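Local coordinates for substrate binding periplasmic protein (Ralstonia solanacearum, PDB 3LOP) that binds leucine, probably as the periplasmic substrate-binding component of a transport system, at residues Ser11-Gly16 and Arg52-Lys57; Val141-Val146 and Asp196-Phe201; Leu250-Pro255 and Leu282-Val287; Asn85-Met90 and Ser110-Asp115. All coordinates share one frame; numbering follows the deposited sequence.

Contact 1: residues Ser11-Gly16 and Arg52-Lys57; sequences SLPLSG and RDDEQK
Residues Ser11-Gly16 and Arg52-Lys57 are the C-terminal ends of two parallel strands of a beta-alpha-beta unit and the loops that follow them. Ser11 pairs with Arg52 and Leu12 with Asp53. Leu12 N donates to Arg52 O at 3.1 Å, and Asp54 N returns a bond to Leu12 O at 3.0 Å. At the strand ends two aspartates tie the segments together. The Asp53 carboxylate grips the 11-16 loop with both oxygens. OD1 takes Leu14 N at 2.9 Å in a nearly straight bond (168° at the hydrogen), and the donor stands well above the carboxylate plane. Glu55 N reaches the same OD1 from the opposite face, which makes an Asx turn. OD2 receives the Ser15 hydroxyl OG at 2.7 Å on its syn lone pair. Asp53 CG is anti to its backbone N (chi1 -174°), which sets CG beside Leu14. The side chains of Leu14 and Asp53 run past each other in opposite directions, with Leu14 CB 3.6 Å from Asp53 CG. Asp54 holds the other end. Its OD2 accepts from Ser11 OG at 2.9 Å, on the anti side and out of plane. The Asp54 and Pro13 side chains lie side by side and point the same way. Pro13 CG rests on Gln56 CB, 3.5 Å away. Ser11 and Asp54 form a buried polar pair, and Asn64 of helix 58-71 also bonds Ser11 OG. Helix 19-38 covers Leu12 through Leu25 and Asn26. Helix 58-71 packs on Arg52 and Asp54, while strand 6-12 continues the sheet toward strand 74-78.

Contact 2: residues Val141-Val146 and Asp196-Phe201; sequences VTRIGV and DVQAIF
Strands 144-146 and 199-201 run parallel, 4.5 Å apart at closest approach and 30° askew, with Ile144 paired to Ala199, Gly145 to Ile200 and Val146 to Phe201. Gly145 bonds both ways: its N donates to Ala199 O at 2.8 Å, and its O accepts from Phe201 N. Val197 CG1 sits 3.6 Å from Gly145 N, on the side where a CB would be tight. Just before the strands, Gln198 clamps the incoming loop. Its OE1 accepts from both Thr142 N, at 2.8 Å and in the carbonyl plane, and Arg143 N at 2.9 Å. Gln198 N donates in turn to Arg143 O. The Gln198 amide stacks on the Arg143 guanidinium with the planes 26° apart, and CD lies 3.8 Å above the guanidinium centre. Asp196 O is at the guanidinium edge and takes a weak bond from NE. Asp196 OD2 lies 3.3 Å from Arg143 NE, well out of the guanidinium plane, so this salt bridge rests on charge alone. A water links Thr142 OG1 to Gln198 NE2. On the Ile144 and Phe201 face, helices 125-138 and 152-166 cover the strands. Such central parallel strands between helices are typical of the alpha/beta lobes of periplasmic binding proteins.

Contact 3: residues Leu250-Pro255 and Leu282-Val287; sequences LALVMP and LSFRAV. With LEU (leucine), chain B.
Apolar packing carries this contact, and no hydrogen bond joins Leu250-Pro255 to Leu282-Val287. The Phe284 ring is its centre. Leu252 CD2 touches Phe284 CZ at 3.4 Å, approaching the ring obliquely. Met254, a selenomethionine, adds its CB, 4.5 Å from Phe284 CD1. One turn further on, Val287 CG1 meets Pro255 CD at 4.1 Å.

Two carbonyls also come near the ring. Met254 O is at its edge, 4.1 Å from Phe284 CE1, and Pro255 O is 3.9 Å from the same carbon. The contact thus packs the end of strand 249-252 and the loop after it against the first turn of helix 284-303.

Polar bonds cap the helix and hold the ligand. Ser283 is the N-cap of helix 284-303: its OG accepts from Ala286 N. Arg285 is part of the leucine pocket. Its NH1 and NH2 both donate to the ligand carboxylate oxygen OXT, at 2.9 Å and 3.0 Å, a two-pronged grip on one oxygen. OXT lies at the guanidinium edge, near its plane. The Arg285 chain is bent at chi2 and chi3, which brings the guanidinium round to the ligand. Glu288 forms a salt bridge to Arg285 NE and may hold the guanidinium in place. Gln18 and Ala106 also bond the leucine.

Contact 4: residues Asn85-Met90 and Ser110-Asp115; sequences NVEALM and SSMTTD
Helical residues Asn85-Met90 lie against the short 3-10 turn at Ser110-Met112 and the loop after it. The backbones stay well apart, with Glu87 CA 7.5 Å from Ser111 CA and Met90 CA 7.1 Å from Asp115 CA, so the contact is made by side chains. Met90 and Met112 are selenomethionines. They cross at about a right angle and meet by their methyl ends, CE to CE at 3.7 Å. Met112 is bent at chi2 and chi3, and its SE comes within 3.5 Å of Val86 CG1. Val86 CB and CG1 also touch the Met112 methyl. Met90 CE reaches Ser111 OG as well, 3.7 Å away. This packing joins helix 83-91 to the loop between strands 102-103 and 118-119 of the five-stranded parallel sheet. One polar bond borders the apolar patch. Ser111 OG donates to Glu87 OE2 at 2.7 Å, on the anti lone pair of that oxygen. Glu87 CG is anti to the carbonyl carbon (chi1 -65°), and the chain then runs extended toward the serine. A water adds a second link: it donates to Glu87 OE2 and accepts from Ser111 N at 3.0 Å. Asp115 slides past Met90 in the opposite direction, with OD2 3.7 Å from Met90 CB. The other oxygen, OD1, accepts from Leu117 N. At the start of the turn, Ser110 N donates to Glu156 OE1 of helix 152-166.

How the contacts relate
Contacts 1 and 4 belong to the lobe with the five-stranded sheet, contact 2 to that with the four-stranded one. Contacts 1 and 4 touch where Gln56 and Lys57 meet Asn85, though their centres are 18 Å apart. Contact 3 joins the end of strand 249-252, in the three-stranded antiparallel sheet, to helix 284-303, and its Arg285 bonds the leucine. Its centre is about 20 Å from that of contact 1, 22 Å from contact 4 and 25 Å from contact 2. The side chain of Gln56 in contact 1 comes within about 5 Å of the leucine, and that of Val86 in contact 4 within about 7 Å. The Phe201 side chain in contact 2 is about 11 Å away.

Contact 1: residues Ser11-Gly16 and Arg52-Lys57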
# COMPACT_ATOMS: atom_id res chain seq x y z
N SER A 11 -8.89 -8.22 6.30
CA SER A 11 -8.78 -7.77 7.68
C SER A 11 -7.99 -6.49 7.52
O SER A 11 -6.89 -6.50 6.98
CB SER A 11 -7.99 -8.74 8.56
OG SER A 11 -7.93 -8.24 9.90
N LEU A 12 -8.57 -5.37 7.94
CA LEU A 12 -7.88 -4.10 7.81
C LEU A 12 -8.47 -3.07 8.76
O LEU A 12 -9.51 -3.30 9.38
CB LEU A 12 -7.92 -3.62 6.35
CG LEU A 12 -9.12 -4.02 5.48
CD1 LEU A 12 -10.39 -3.41 6.05
CD2 LEU A 12 -8.89 -3.57 4.04
N PRO A 13 -7.80 -1.92 8.89
CA PRO A 13 -8.26 -0.84 9.77
C PRO A 13 -9.44 -0.06 9.23
O PRO A 13 -9.30 0.71 8.28
CB PRO A 13 -7.02 0.04 9.92
CG PRO A 13 -5.87 -0.86 9.54
CD PRO A 13 -6.44 -1.64 8.40
N LEU A 14 -10.61 -0.24 9.84
CA LEU A 14 -11.80 0.48 9.42
C LEU A 14 -12.11 1.58 10.43
O LEU A 14 -12.97 2.43 10.21
CB LEU A 14 -12.98 -0.49 9.26
CG LEU A 14 -12.79 -1.49 8.12
CD1 LEU A 14 -13.94 -2.48 8.10
CD2 LEU A 14 -12.70 -0.75 6.79
N SER A 15 -11.38 1.57 11.54
CA SER A 15 -11.51 2.59 12.58
C SER A 15 -10.11 2.85 13.12
O SER A 15 -9.18 2.08 12.87
CB SER A 15 -12.44 2.12 13.70
OG SER A 15 -11.93 0.98 14.37
N GLY A 16 -9.94 3.95 13.85
CA GLY A 16 -8.63 4.26 14.39
C GLY A 16 -7.80 5.11 13.45
O GLY A 16 -8.28 5.59 12.43
N ARG A 52 -13.32 -7.33 7.89
CA ARG A 52 -13.41 -7.18 9.34
C ARG A 52 -12.37 -6.18 9.81
O ARG A 52 -11.21 -6.20 9.38
CB ARG A 52 -13.22 -8.51 10.06
CG ARG A 52 -13.59 -8.46 11.54
CD ARG A 52 -13.78 -9.85 12.11
NE ARG A 52 -14.89 -10.54 11.45
CZ ARG A 52 -15.14 -11.83 11.56
NH1 ARG A 52 -14.38 -12.60 12.32
NH2 ARG A 52 -16.15 -12.37 10.89
N ASP A 53 -12.81 -5.29 10.68
CA ASP A 53 -11.97 -4.24 11.24
C ASP A 53 -10.97 -4.82 12.24
O ASP A 53 -11.36 -5.57 13.14
CB ASP A 53 -12.90 -3.23 11.94
CG ASP A 53 -12.18 -2.00 12.46
OD1 ASP A 53 -10.97 -1.82 12.20
OD2 ASP A 53 -12.85 -1.20 13.14
N ASP A 54 -9.69 -4.51 12.07
CA ASP A 54 -8.69 -4.97 13.03
C ASP A 54 -8.06 -3.79 13.77
O ASP A 54 -7.23 -3.99 14.65
CB ASP A 54 -7.60 -5.85 12.38
CG ASP A 54 -6.88 -5.17 11.23
OD1 ASP A 54 -6.84 -3.93 11.15
OD2 ASP A 54 -6.31 -5.92 10.40
N GLU A 55 -8.48 -2.58 13.41
CA GLU A 55 -7.96 -1.36 14.05
C GLU A 55 -6.44 -1.30 13.95
O GLU A 55 -5.78 -0.57 14.70
CB GLU A 55 -8.39 -1.33 15.53
CG GLU A 55 -9.89 -1.40 15.75
CD GLU A 55 -10.27 -1.50 17.22
OE1 GLU A 55 -9.93 -0.57 17.99
OE2 GLU A 55 -10.91 -2.50 17.62
N GLN A 56 -5.89 -2.05 13.00
CA GLN A 56 -4.46 -2.19 12.78
C GLN A 56 -3.75 -2.76 14.00
O GLN A 56 -2.53 -2.63 14.16
CB GLN A 56 -3.78 -0.88 12.35
CG GLN A 56 -2.48 -1.18 11.59
CD GLN A 56 -1.56 0.00 11.39
OE1 GLN A 56 -1.34 0.80 12.31
NE2 GLN A 56 -0.99 0.11 10.20
N LYS A 57 -4.51 -3.40 14.88
CA LYS A 57 -3.93 -4.03 16.07
C LYS A 57 -3.40 -5.38 15.60
O LYS A 57 -4.15 -6.20 15.07
CB LYS A 57 -4.99 -4.20 17.15
CG LYS A 57 -5.48 -2.89 17.73
CD LYS A 57 -6.55 -3.10 18.79
CE LYS A 57 -6.97 -1.77 19.40
NZ LYS A 57 -7.98 -1.95 20.47
O HOH W 1 -6.24 2.11 12.78

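Contact 2: residues Val141-Val146 and Asp196-Phe201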
# COMPACT_ATOMS: atom_id res chain seq x y z
N VAL A 141 21.88 16.63 -2.79
CA VAL A 141 21.46 16.58 -1.40
C VAL A 141 22.39 15.70 -0.59
O VAL A 141 22.74 14.59 -1.01
CB VAL A 141 20.02 16.04 -1.27
CG1 VAL A 141 19.65 15.83 0.19
CG2 VAL A 141 19.05 17.02 -1.92
N THR A 142 22.81 16.18 0.58
CA THR A 142 23.69 15.42 1.44
C THR A 142 23.18 15.29 2.87
O THR A 142 23.66 14.45 3.63
CB THR A 142 25.10 16.04 1.50
OG1 THR A 142 25.00 17.39 1.96
CG2 THR A 142 25.75 16.00 0.13
N ARG A 143 22.20 16.12 3.24
CA ARG A 143 21.66 16.08 4.59
C ARG A 143 20.20 15.67 4.59
O ARG A 143 19.32 16.46 4.27
CB ARG A 143 21.83 17.46 5.25
CG ARG A 143 23.29 17.89 5.33
CD ARG A 143 23.48 19.13 6.18
NE ARG A 143 22.91 20.34 5.59
CZ ARG A 143 23.47 21.03 4.59
NH1 ARG A 143 24.62 20.63 4.06
NH2 ARG A 143 22.88 22.12 4.13
N ILE A 144 19.97 14.41 4.95
CA ILE A 144 18.63 13.85 4.96
C ILE A 144 18.17 13.42 6.35
O ILE A 144 18.91 12.80 7.11
CB ILE A 144 18.57 12.63 4.01
CG1 ILE A 144 18.90 13.09 2.58
CG2 ILE A 144 17.19 11.98 4.06
CD1 ILE A 144 19.05 11.96 1.57
N GLY A 145 16.93 13.79 6.67
CA GLY A 145 16.34 13.42 7.95
C GLY A 145 15.27 12.38 7.68
O GLY A 145 14.78 12.28 6.55
N VAL A 146 14.91 11.59 8.69
CA VAL A 146 13.90 10.57 8.49
C VAL A 146 12.90 10.50 9.64
O VAL A 146 13.30 10.47 10.81
CB VAL A 146 14.54 9.16 8.35
CG1 VAL A 146 13.45 8.12 8.11
CG2 VAL A 146 15.55 9.16 7.21
N ASP A 196 19.53 20.28 10.68
CA ASP A 196 19.90 21.04 9.49
C ASP A 196 19.80 20.14 8.27
O ASP A 196 20.81 19.81 7.64
CB ASP A 196 21.32 21.59 9.66
CG ASP A 196 21.74 22.49 8.52
OD1 ASP A 196 20.89 23.24 8.02
OD2 ASP A 196 22.93 22.45 8.15
N VAL A 197 18.58 19.76 7.92
CA VAL A 197 18.35 18.86 6.79
C VAL A 197 17.77 19.52 5.54
O VAL A 197 17.00 20.48 5.62
CB VAL A 197 17.43 17.69 7.21
CG1 VAL A 197 18.13 16.84 8.26
CG2 VAL A 197 16.12 18.23 7.77
N GLN A 198 18.16 18.99 4.39
CA GLN A 198 17.70 19.50 3.10
C GLN A 198 16.47 18.75 2.62
O GLN A 198 15.70 19.24 1.80
CB GLN A 198 18.80 19.37 2.06
CG GLN A 198 20.04 20.18 2.37
CD GLN A 198 21.27 19.66 1.67
OE1 GLN A 198 21.56 18.46 1.70
NE2 GLN A 198 22.03 20.55 1.04
N ALA A 199 16.29 17.54 3.15
CA ALA A 199 15.15 16.71 2.78
C ALA A 199 14.79 15.81 3.94
O ALA A 199 15.65 15.43 4.74
CB ALA A 199 15.51 15.86 1.55
N ILE A 200 13.51 15.49 4.06
CA ILE A 200 13.03 14.61 5.11
C ILE A 200 12.18 13.52 4.47
O ILE A 200 11.22 13.81 3.76
CB ILE A 200 12.18 15.36 6.15
CG1 ILE A 200 13.06 16.34 6.93
CG2 ILE A 200 11.52 14.36 7.10
CD1 ILE A 200 12.28 17.26 7.87
N PHE A 201 12.57 12.28 4.72
CA PHE A 201 11.87 11.12 4.19
C PHE A 201 10.88 10.62 5.23
O PHE A 201 11.22 10.45 6.40
CB PHE A 201 12.88 10.03 3.83
CG PHE A 201 12.27 8.83 3.19
CD1 PHE A 201 11.75 7.80 3.96
CD2 PHE A 201 12.21 8.73 1.80
CE1 PHE A 201 11.17 6.68 3.36
CE2 PHE A 201 11.63 7.62 1.19
CZ PHE A 201 11.11 6.60 1.97
O HOH W 2 24.55 19.23 0.03

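Contact 3: residues Leu250-Pro255 and Leu282-Val287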
# COMPACT_ATOMS: atom_id res chain seq x y z
N LEU A 250 7.25 11.50 -4.43
CA LEU A 250 6.83 10.14 -4.14
C LEU A 250 7.23 9.18 -5.24
O LEU A 250 7.74 9.58 -6.29
CB LEU A 250 5.31 10.08 -3.96
CG LEU A 250 4.51 10.50 -5.20
CD1 LEU A 250 3.32 9.58 -5.39
CD2 LEU A 250 4.07 11.95 -5.06
N ALA A 251 6.99 7.90 -5.00
CA ALA A 251 7.28 6.87 -5.98
C ALA A 251 5.94 6.23 -6.34
O ALA A 251 5.22 5.75 -5.47
CB ALA A 251 8.23 5.83 -5.41
N LEU A 252 5.61 6.25 -7.62
CA LEU A 252 4.37 5.66 -8.11
C LEU A 252 4.56 4.16 -8.30
O LEU A 252 5.46 3.75 -9.03
CB LEU A 252 3.98 6.29 -9.45
CG LEU A 252 3.75 7.81 -9.47
CD1 LEU A 252 3.78 8.32 -10.91
CD2 LEU A 252 2.43 8.11 -8.81
N VAL A 253 3.74 3.35 -7.63
CA VAL A 253 3.83 1.90 -7.76
C VAL A 253 2.48 1.32 -8.20
O VAL A 253 2.30 0.11 -8.30
CB VAL A 253 4.27 1.24 -6.43
CG1 VAL A 253 5.66 1.73 -6.05
CG2 VAL A 253 3.27 1.54 -5.32
N MSE A 254 1.54 2.23 -8.46
CA MSE A 254 0.19 1.88 -8.91
C MSE A 254 -0.23 2.87 -9.99
O MSE A 254 0.37 3.94 -10.12
CB MSE A 254 -0.80 2.00 -7.75
CG MSE A 254 -0.83 0.84 -6.77
SE MSE A 254 -1.66 -0.72 -7.54
CE MSE A 254 -0.37 -2.04 -6.99
N PRO A 255 -1.25 2.51 -10.79
CA PRO A 255 -1.71 3.43 -11.83
C PRO A 255 -2.09 4.74 -11.13
O PRO A 255 -2.70 4.73 -10.06
CB PRO A 255 -2.92 2.71 -12.41
CG PRO A 255 -2.51 1.27 -12.30
CD PRO A 255 -1.90 1.20 -10.92
N LEU A 282 -12.15 7.99 -5.77
CA LEU A 282 -10.97 7.55 -6.50
C LEU A 282 -9.75 8.04 -5.72
O LEU A 282 -9.65 9.22 -5.40
CB LEU A 282 -10.98 8.16 -7.90
CG LEU A 282 -9.74 7.96 -8.79
CD1 LEU A 282 -9.52 6.48 -9.06
CD2 LEU A 282 -9.94 8.73 -10.09
N SER A 283 -8.85 7.12 -5.39
CA SER A 283 -7.64 7.47 -4.65
C SER A 283 -6.59 6.40 -4.91
O SER A 283 -6.91 5.32 -5.41
CB SER A 283 -7.91 7.53 -3.15
OG SER A 283 -8.16 6.24 -2.63
N PHE A 284 -5.35 6.69 -4.54
CA PHE A 284 -4.28 5.72 -4.73
C PHE A 284 -4.56 4.40 -4.01
O PHE A 284 -4.45 3.33 -4.60
CB PHE A 284 -2.94 6.30 -4.27
CG PHE A 284 -2.15 6.96 -5.37
CD1 PHE A 284 -1.48 6.20 -6.32
CD2 PHE A 284 -2.09 8.35 -5.46
CE1 PHE A 284 -0.76 6.81 -7.35
CE2 PHE A 284 -1.37 8.97 -6.48
CZ PHE A 284 -0.71 8.20 -7.43
N ARG A 285 -4.94 4.47 -2.73
CA ARG A 285 -5.20 3.24 -1.99
C ARG A 285 -6.44 2.50 -2.49
O ARG A 285 -6.50 1.28 -2.42
CB ARG A 285 -5.30 3.52 -0.48
CG ARG A 285 -4.09 4.25 0.13
CD ARG A 285 -2.74 3.80 -0.45
NE ARG A 285 -2.35 2.43 -0.11
CZ ARG A 285 -1.81 2.05 1.04
NH1 ARG A 285 -1.59 2.93 2.02
NH2 ARG A 285 -1.46 0.78 1.22
N ALA A 286 -7.43 3.23 -3.00
CA ALA A 286 -8.63 2.57 -3.52
C ALA A 286 -8.25 1.82 -4.79
O ALA A 286 -8.74 0.72 -5.06
CB ALA A 286 -9.72 3.59 -3.80
N VAL A 287 -7.37 2.42 -5.59
CA VAL A 287 -6.91 1.78 -6.81
C VAL A 287 -6.12 0.53 -6.45
O VAL A 287 -6.22 -0.49 -7.14
CB VAL A 287 -6.05 2.74 -7.66
CG1 VAL A 287 -5.33 1.99 -8.77
CG2 VAL A 287 -6.94 3.82 -8.26
N LEU B . 0.55 -1.04 5.25
CA LEU B . 0.71 0.27 5.94
C LEU B . -0.02 1.36 5.17
O LEU B . -0.32 2.39 5.79
CB LEU B . 2.19 0.62 6.04
CG LEU B . 2.88 -0.63 6.56
CD1 LEU B . 4.17 -0.82 5.90
CD2 LEU B . 3.05 -0.54 8.03
OXT LEU B . -0.26 1.15 3.96

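Contact 4: residues Asn85-Met90 and Ser110-Asp115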
# COMPACT_ATOMS: atom_id res chain seq x y z
N ASN A 85 1.59 -6.16 11.09
CA ASN A 85 0.41 -7.01 11.04
C ASN A 85 0.61 -8.21 10.13
O ASN A 85 0.30 -9.34 10.51
CB ASN A 85 -0.80 -6.19 10.58
CG ASN A 85 -1.11 -5.04 11.52
OD1 ASN A 85 -2.09 -5.06 12.27
ND2 ASN A 85 -0.26 -4.02 11.50
N VAL A 86 1.14 -7.98 8.93
CA VAL A 86 1.36 -9.08 8.01
C VAL A 86 2.47 -9.99 8.52
O VAL A 86 2.37 -11.21 8.41
CB VAL A 86 1.72 -8.58 6.60
CG1 VAL A 86 1.99 -9.76 5.69
CG2 VAL A 86 0.58 -7.73 6.05
N GLU A 87 3.53 -9.41 9.08
CA GLU A 87 4.62 -10.23 9.59
C GLU A 87 4.14 -11.15 10.71
O GLU A 87 4.67 -12.24 10.89
CB GLU A 87 5.79 -9.35 10.04
CG GLU A 87 6.44 -8.60 8.88
CD GLU A 87 7.71 -7.85 9.26
OE1 GLU A 87 7.88 -7.52 10.45
OE2 GLU A 87 8.52 -7.57 8.36
N ALA A 88 3.12 -10.71 11.45
CA ALA A 88 2.58 -11.54 12.53
C ALA A 88 1.81 -12.71 11.90
O ALA A 88 1.89 -13.84 12.38
CB ALA A 88 1.65 -10.72 13.42
N LEU A 89 1.07 -12.44 10.83
CA LEU A 89 0.34 -13.51 10.16
C LEU A 89 1.31 -14.57 9.66
O LEU A 89 1.01 -15.77 9.69
CB LEU A 89 -0.46 -12.97 8.97
CG LEU A 89 -1.65 -12.06 9.27
CD1 LEU A 89 -2.23 -11.53 7.97
CD2 LEU A 89 -2.70 -12.85 10.04
N MSE A 90 2.48 -14.13 9.20
CA MSE A 90 3.49 -15.05 8.69
C MSE A 90 4.17 -15.78 9.86
O MSE A 90 4.19 -17.01 9.91
CB MSE A 90 4.54 -14.29 7.88
CG MSE A 90 3.98 -13.52 6.69
SE MSE A 90 5.32 -12.65 5.58
CE MSE A 90 5.85 -11.23 6.76
N SER A 110 10.26 -5.67 2.82
CA SER A 110 11.12 -6.66 2.19
C SER A 110 10.72 -8.09 2.54
O SER A 110 10.98 -9.02 1.78
CB SER A 110 12.58 -6.43 2.59
OG SER A 110 12.76 -6.53 3.99
N SER A 111 10.08 -8.26 3.69
CA SER A 111 9.65 -9.58 4.13
C SER A 111 8.48 -10.13 3.33
O SER A 111 8.17 -11.32 3.43
CB SER A 111 9.29 -9.53 5.62
OG SER A 111 8.29 -8.55 5.86
N MSE A 112 7.82 -9.29 2.54
CA MSE A 112 6.67 -9.74 1.76
C MSE A 112 7.01 -10.77 0.69
O MSE A 112 6.12 -11.47 0.19
CB MSE A 112 5.96 -8.54 1.11
CG MSE A 112 5.37 -7.55 2.11
SE MSE A 112 4.15 -8.36 3.39
CE MSE A 112 5.16 -8.06 5.01
N THR A 113 8.29 -10.88 0.33
CA THR A 113 8.71 -11.84 -0.69
C THR A 113 9.36 -13.08 -0.08
O THR A 113 10.08 -13.81 -0.78
CB THR A 113 9.71 -11.19 -1.67
OG1 THR A 113 10.78 -10.59 -0.93
CG2 THR A 113 9.02 -10.14 -2.52
N THR A 114 9.09 -13.35 1.19
CA THR A 114 9.69 -14.49 1.86
C THR A 114 8.73 -15.56 2.38
O THR A 114 9.13 -16.41 3.18
CB THR A 114 10.56 -14.03 3.04
OG1 THR A 114 9.72 -13.48 4.06
CG2 THR A 114 11.55 -12.97 2.59
N ASP A 115 7.48 -15.52 1.94
CA ASP A 115 6.50 -16.51 2.40
C ASP A 115 5.73 -17.09 1.22
O ASP A 115 5.15 -16.35 0.42
CB ASP A 115 5.53 -15.86 3.39
CG ASP A 115 4.66 -16.87 4.11
OD1 ASP A 115 3.88 -17.59 3.45
OD2 ASP A 115 4.77 -16.96 5.36
O HOH W 3 10.35 -6.77 6.24